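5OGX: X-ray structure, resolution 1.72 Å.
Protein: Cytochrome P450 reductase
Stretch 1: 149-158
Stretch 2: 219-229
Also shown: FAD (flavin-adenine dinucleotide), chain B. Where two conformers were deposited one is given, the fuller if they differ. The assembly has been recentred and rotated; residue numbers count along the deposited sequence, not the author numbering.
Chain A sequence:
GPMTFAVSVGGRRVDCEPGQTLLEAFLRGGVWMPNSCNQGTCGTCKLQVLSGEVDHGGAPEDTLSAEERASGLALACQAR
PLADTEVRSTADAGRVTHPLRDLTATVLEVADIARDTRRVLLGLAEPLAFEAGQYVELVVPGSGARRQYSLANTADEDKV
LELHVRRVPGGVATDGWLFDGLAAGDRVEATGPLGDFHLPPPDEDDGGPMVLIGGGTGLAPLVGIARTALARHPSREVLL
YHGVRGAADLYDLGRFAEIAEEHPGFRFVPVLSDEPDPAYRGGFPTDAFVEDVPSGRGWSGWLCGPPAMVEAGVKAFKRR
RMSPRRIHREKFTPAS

Stretch 1 149-158: YSLANTADED
Stretch 2 219-229: LAPLVGIARTA

Where a strand leaves a flavin and its following loop runs along a helix, close backbone packing can be reinforced by one long side chain, as residues 149-158 and helix 219-229 of this cytochrome P450 reductase illustrate; together they bury 436 Å². Tyr149 (phi/psi -138/125, chi1 m) is extended and serves the cofactor: its OH lies 2.9 Å from FAD O4' in a hydrogen bond, and FAD O2' sits over one ring face. Ser150 (-68/146, chi1 m) ends the strand, giving its N to FAD O4 at 3.0 Å while its CB points toward the helix, 3.5 Å from Pro221 CD.

Leu151 (-82/132, m, t) turns its side chain away and presents backbone instead: Pro221 CA makes a CA-H...O contact with Leu151 O at 3.4 Å. Ala152 (-85/-4) answers with its CA 3.3 Å from Ala220 O. The approach is close, the CA atoms of Ala152 and Ala220 being 4.7 Å apart; Ala152 CB also packs 4.4 Å from Val223 CB. The register advances to Thr154 and Gly224, 4.9 Å between CA atoms. Glycine suits this place because an ideal CB would lie 2.5 Å from Asn153 O, a clash.

Asn153 (-71/149, m) points away and braces the loop, its ND2 donating to Glu157 O at 2.9 Å. Thr154 (-84/161, p) opens a type I turn through Ala155 (-66/-22) and Asp156 (-76/-20, p) to Glu157 (-85/72), closed by Glu157 N to Thr154 O at 2.9 Å. Thr154 OG1 donates to Asp156 OD1 at 2.6 Å; its CG2 covers one face of the Arg227 guanidinium. A water links Ala155 N (2.9 Å) to Thr228 OG1 (2.7 Å).

Glu157 (m, t, chi3 -28°) meets Arg227 (m, t, m, chi4 155°) in a salt bridge: NH2 to OE2 and NH1 to OE1, both 3.0 Å. Arg227 NH1 also donates to Ala152 O at 2.9 Å.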

# COMPACT_ATOMS: atom_id res chain seq x y z
N TYR A 149 -2.07 -2.00 -6.90
CA TYR A 149 -3.25 -1.18 -6.60
C TYR A 149 -3.71 -1.51 -5.20
O TYR A 149 -3.95 -2.68 -4.86
CB TYR A 149 -4.37 -1.40 -7.64
CG TYR A 149 -3.89 -0.86 -8.96
CD1 TYR A 149 -3.79 0.51 -9.16
CD2 TYR A 149 -3.37 -1.70 -9.93
CE1 TYR A 149 -3.26 1.03 -10.34
CE2 TYR A 149 -2.84 -1.19 -11.11
CZ TYR A 149 -2.77 0.16 -11.30
OH TYR A 149 -2.22 0.66 -12.46
N SER A 150 -3.82 -0.48 -4.37
CA SER A 150 -4.23 -0.64 -2.98
C SER A 150 -5.69 -1.05 -2.88
O SER A 150 -6.53 -0.62 -3.67
CB SER A 150 -4.05 0.68 -2.23
OG SER A 150 -2.72 1.12 -2.25
N LEU A 151 -5.98 -1.86 -1.86
CA LEU A 151 -7.36 -2.21 -1.55
C LEU A 151 -8.00 -1.10 -0.73
O LEU A 151 -7.42 -0.62 0.24
CB LEU A 151 -7.42 -3.54 -0.78
CG LEU A 151 -6.88 -4.76 -1.52
CD1 LEU A 151 -7.00 -5.99 -0.63
CD2 LEU A 151 -7.65 -4.99 -2.83
N ALA A 152 -9.20 -0.69 -1.13
CA ALA A 152 -10.02 0.17 -0.28
C ALA A 152 -10.82 -0.62 0.73
O ALA A 152 -11.51 -0.02 1.59
CB ALA A 152 -10.96 1.03 -1.15
N ASN A 153 -10.75 -1.95 0.67
CA ASN A 153 -11.62 -2.85 1.42
C ASN A 153 -11.32 -2.86 2.91
O ASN A 153 -10.16 -2.78 3.33
CB ASN A 153 -11.44 -4.29 0.96
CG ASN A 153 -11.75 -4.47 -0.49
OD1 ASN A 153 -11.14 -3.84 -1.36
ND2 ASN A 153 -12.69 -5.33 -0.77
N THR A 154 -12.37 -3.09 3.70
CA THR A 154 -12.14 -3.67 5.01
C THR A 154 -12.05 -5.19 4.86
O THR A 154 -12.46 -5.76 3.85
CB THR A 154 -13.25 -3.28 5.99
OG1 THR A 154 -14.53 -3.53 5.40
CG2 THR A 154 -13.15 -1.80 6.33
N ALA A 155 -11.48 -5.84 5.88
CA ALA A 155 -11.13 -7.25 5.75
C ALA A 155 -12.35 -8.14 5.61
O ALA A 155 -12.24 -9.25 5.07
CB ALA A 155 -10.28 -7.70 6.94
N ASP A 156 -13.52 -7.68 6.06
CA ASP A 156 -14.74 -8.46 5.90
C ASP A 156 -15.28 -8.41 4.48
O ASP A 156 -16.10 -9.26 4.11
CB ASP A 156 -15.80 -7.94 6.87
CG ASP A 156 -16.16 -6.50 6.60
OD1 ASP A 156 -15.26 -5.64 6.75
OD2 ASP A 156 -17.30 -6.21 6.19
N GLU A 157 -14.88 -7.41 3.69
CA GLU A 157 -15.28 -7.32 2.29
C GLU A 157 -14.29 -8.16 1.47
O GLU A 157 -13.41 -7.65 0.78
CB GLU A 157 -15.30 -5.86 1.84
CG GLU A 157 -16.23 -4.99 2.69
CD GLU A 157 -16.06 -3.48 2.45
OE1 GLU A 157 -14.96 -3.03 2.07
OE2 GLU A 157 -17.05 -2.74 2.68
N ASP A 158 -14.42 -9.48 1.61
CA ASP A 158 -13.33 -10.36 1.18
C ASP A 158 -13.58 -11.03 -0.16
O ASP A 158 -12.73 -11.81 -0.60
CB ASP A 158 -13.02 -11.42 2.26
CG ASP A 158 -14.22 -12.26 2.65
OD1 ASP A 158 -15.29 -12.17 2.00
OD2 ASP A 158 -14.08 -13.03 3.63
N LEU A 219 -5.80 7.96 -1.48
CA LEU A 219 -6.94 7.79 -0.59
C LEU A 219 -7.32 6.32 -0.40
O LEU A 219 -7.82 5.95 0.67
CB LEU A 219 -8.14 8.57 -1.15
CG LEU A 219 -9.47 8.57 -0.39
CD1 LEU A 219 -9.27 9.07 1.03
CD2 LEU A 219 -10.52 9.43 -1.13
N ALA A 220 -7.11 5.47 -1.40
CA ALA A 220 -7.74 4.15 -1.39
C ALA A 220 -7.44 3.33 -0.13
O ALA A 220 -8.39 2.91 0.54
CB ALA A 220 -7.34 3.36 -2.65
N PRO A 221 -6.18 3.06 0.24
CA PRO A 221 -5.96 2.22 1.42
C PRO A 221 -6.40 2.92 2.69
O PRO A 221 -6.73 2.26 3.68
CB PRO A 221 -4.45 1.97 1.42
CG PRO A 221 -3.89 3.20 0.77
CD PRO A 221 -4.89 3.52 -0.33
N LEU A 222 -6.43 4.25 2.68
CA LEU A 222 -6.83 4.99 3.86
C LEU A 222 -8.32 4.79 4.15
O LEU A 222 -8.74 4.86 5.31
CB LEU A 222 -6.51 6.46 3.69
CG LEU A 222 -5.09 6.82 3.27
CD1 LEU A 222 -5.02 8.33 3.11
CD2 LEU A 222 -4.04 6.35 4.28
N VAL A 223 -9.11 4.53 3.12
CA VAL A 223 -10.52 4.22 3.33
C VAL A 223 -10.66 2.95 4.15
O VAL A 223 -11.41 2.89 5.13
CB VAL A 223 -11.25 4.10 1.97
CG1 VAL A 223 -12.70 3.65 2.20
CG2 VAL A 223 -11.16 5.41 1.22
N GLY A 224 -9.89 1.91 3.80
CA GLY A 224 -9.99 0.67 4.56
C GLY A 224 -9.40 0.81 5.95
O GLY A 224 -9.96 0.28 6.93
N ILE A 225 -8.27 1.50 6.07
CA ILE A 225 -7.64 1.67 7.37
C ILE A 225 -8.53 2.49 8.31
O ILE A 225 -8.71 2.14 9.48
CB ILE A 225 -6.25 2.31 7.21
CG1 ILE A 225 -5.28 1.31 6.55
CG2 ILE A 225 -5.70 2.74 8.58
CD1 ILE A 225 -4.09 1.97 5.91
N ALA A 226 -9.06 3.61 7.81
CA ALA A 226 -9.91 4.46 8.66
C ALA A 226 -11.16 3.72 9.12
O ALA A 226 -11.53 3.79 10.30
CB ALA A 226 -10.30 5.73 7.90
N ARG A 227 -11.82 3.01 8.21
CA ARG A 227 -13.02 2.26 8.61
C ARG A 227 -12.68 1.18 9.61
O ARG A 227 -13.44 0.93 10.56
CB ARG A 227 -13.69 1.66 7.38
CG ARG A 227 -14.38 2.68 6.49
CD ARG A 227 -15.27 1.98 5.48
NE ARG A 227 -14.53 1.38 4.37
CZ ARG A 227 -14.98 0.35 3.65
NH1 ARG A 227 -14.25 -0.14 2.64
NH2 ARG A 227 -16.15 -0.19 3.94
N THR A 228 -11.54 0.50 9.43
CA THR A 228 -11.16 -0.53 10.38
C THR A 228 -10.86 0.06 11.75
O THR A 228 -11.27 -0.49 12.78
CB THR A 228 -9.93 -1.29 9.86
OG1 THR A 228 -10.25 -1.85 8.57
CG2 THR A 228 -9.55 -2.40 10.84
N ALA A 229 -10.16 1.20 11.78
CA ALA A 229 -9.80 1.81 13.06
C ALA A 229 -11.04 2.27 13.80
O ALA A 229 -11.11 2.17 15.03
CB ALA A 229 -8.86 2.99 12.83
PA FAD B . 3.59 3.68 -16.51
O1A FAD B . 3.53 3.13 -17.91
O2A FAD B . 4.40 2.84 -15.55
O5B FAD B . 4.23 5.20 -16.52
C5B FAD B . 4.08 6.01 -17.66
C4B FAD B . 5.03 7.24 -17.49
O4B FAD B . 4.54 8.04 -16.59
C3B FAD B . 6.40 6.79 -16.96
O3B FAD B . 7.36 7.56 -17.52
C2B FAD B . 6.29 7.00 -15.43
O2B FAD B . 7.64 7.16 -14.81
C1B FAD B . 5.54 8.06 -15.31
N9A FAD B . 4.66 7.97 -14.17
C8A FAD B . 4.31 6.86 -13.52
N7A FAD B . 3.46 7.20 -12.54
C5A FAD B . 3.27 8.53 -12.62
C6A FAD B . 2.50 9.39 -11.87
N6A FAD B . 1.59 9.32 -10.74
N1A FAD B . 2.48 10.69 -12.15
C2A FAD B . 3.22 11.17 -13.17
N3A FAD B . 3.99 10.33 -13.92
C4A FAD B . 4.00 9.01 -13.63
N1 FAD B . -1.97 3.81 -8.39
C2 FAD B . -3.40 4.09 -8.30
O2 FAD B . -3.94 4.74 -9.14
N3 FAD B . -4.17 3.53 -7.18
C4 FAD B . -3.59 2.74 -6.15
O4 FAD B . -4.24 2.33 -5.25
C4X FAD B . -2.12 2.49 -6.25
N5 FAD B . -1.49 1.68 -5.25
C5X FAD B . -0.05 1.46 -5.36
C6 FAD B . 0.57 0.72 -4.34
C7 FAD B . 1.94 0.52 -4.46
C7M FAD B . 2.45 -0.32 -3.29
C8 FAD B . 2.66 1.03 -5.54
C8M FAD B . 4.16 0.74 -5.59
C9 FAD B . 2.04 1.77 -6.54
C9A FAD B . 0.68 1.99 -6.43
N10 FAD B . 0.04 2.77 -7.50
C10 FAD B . -1.36 3.02 -7.36
C1' FAD B . 0.79 3.25 -8.66
C2' FAD B . 0.43 2.16 -9.76
O2' FAD B . 0.88 0.85 -9.44
C3' FAD B . 0.97 2.48 -11.17
O3' FAD B . 2.32 2.82 -11.05
C4' FAD B . 0.20 3.64 -11.83
O4' FAD B . -1.14 3.28 -12.02
C5' FAD B . 0.82 4.01 -13.20
O5' FAD B . 1.04 2.83 -13.94
P FAD B . 0.97 2.90 -15.58
O1P FAD B . 1.37 1.54 -16.10
O2P FAD B . -0.36 3.43 -16.05
O3P FAD B . 2.09 4.02 -15.98
O HOH W 1 -10.78 -4.48 8.30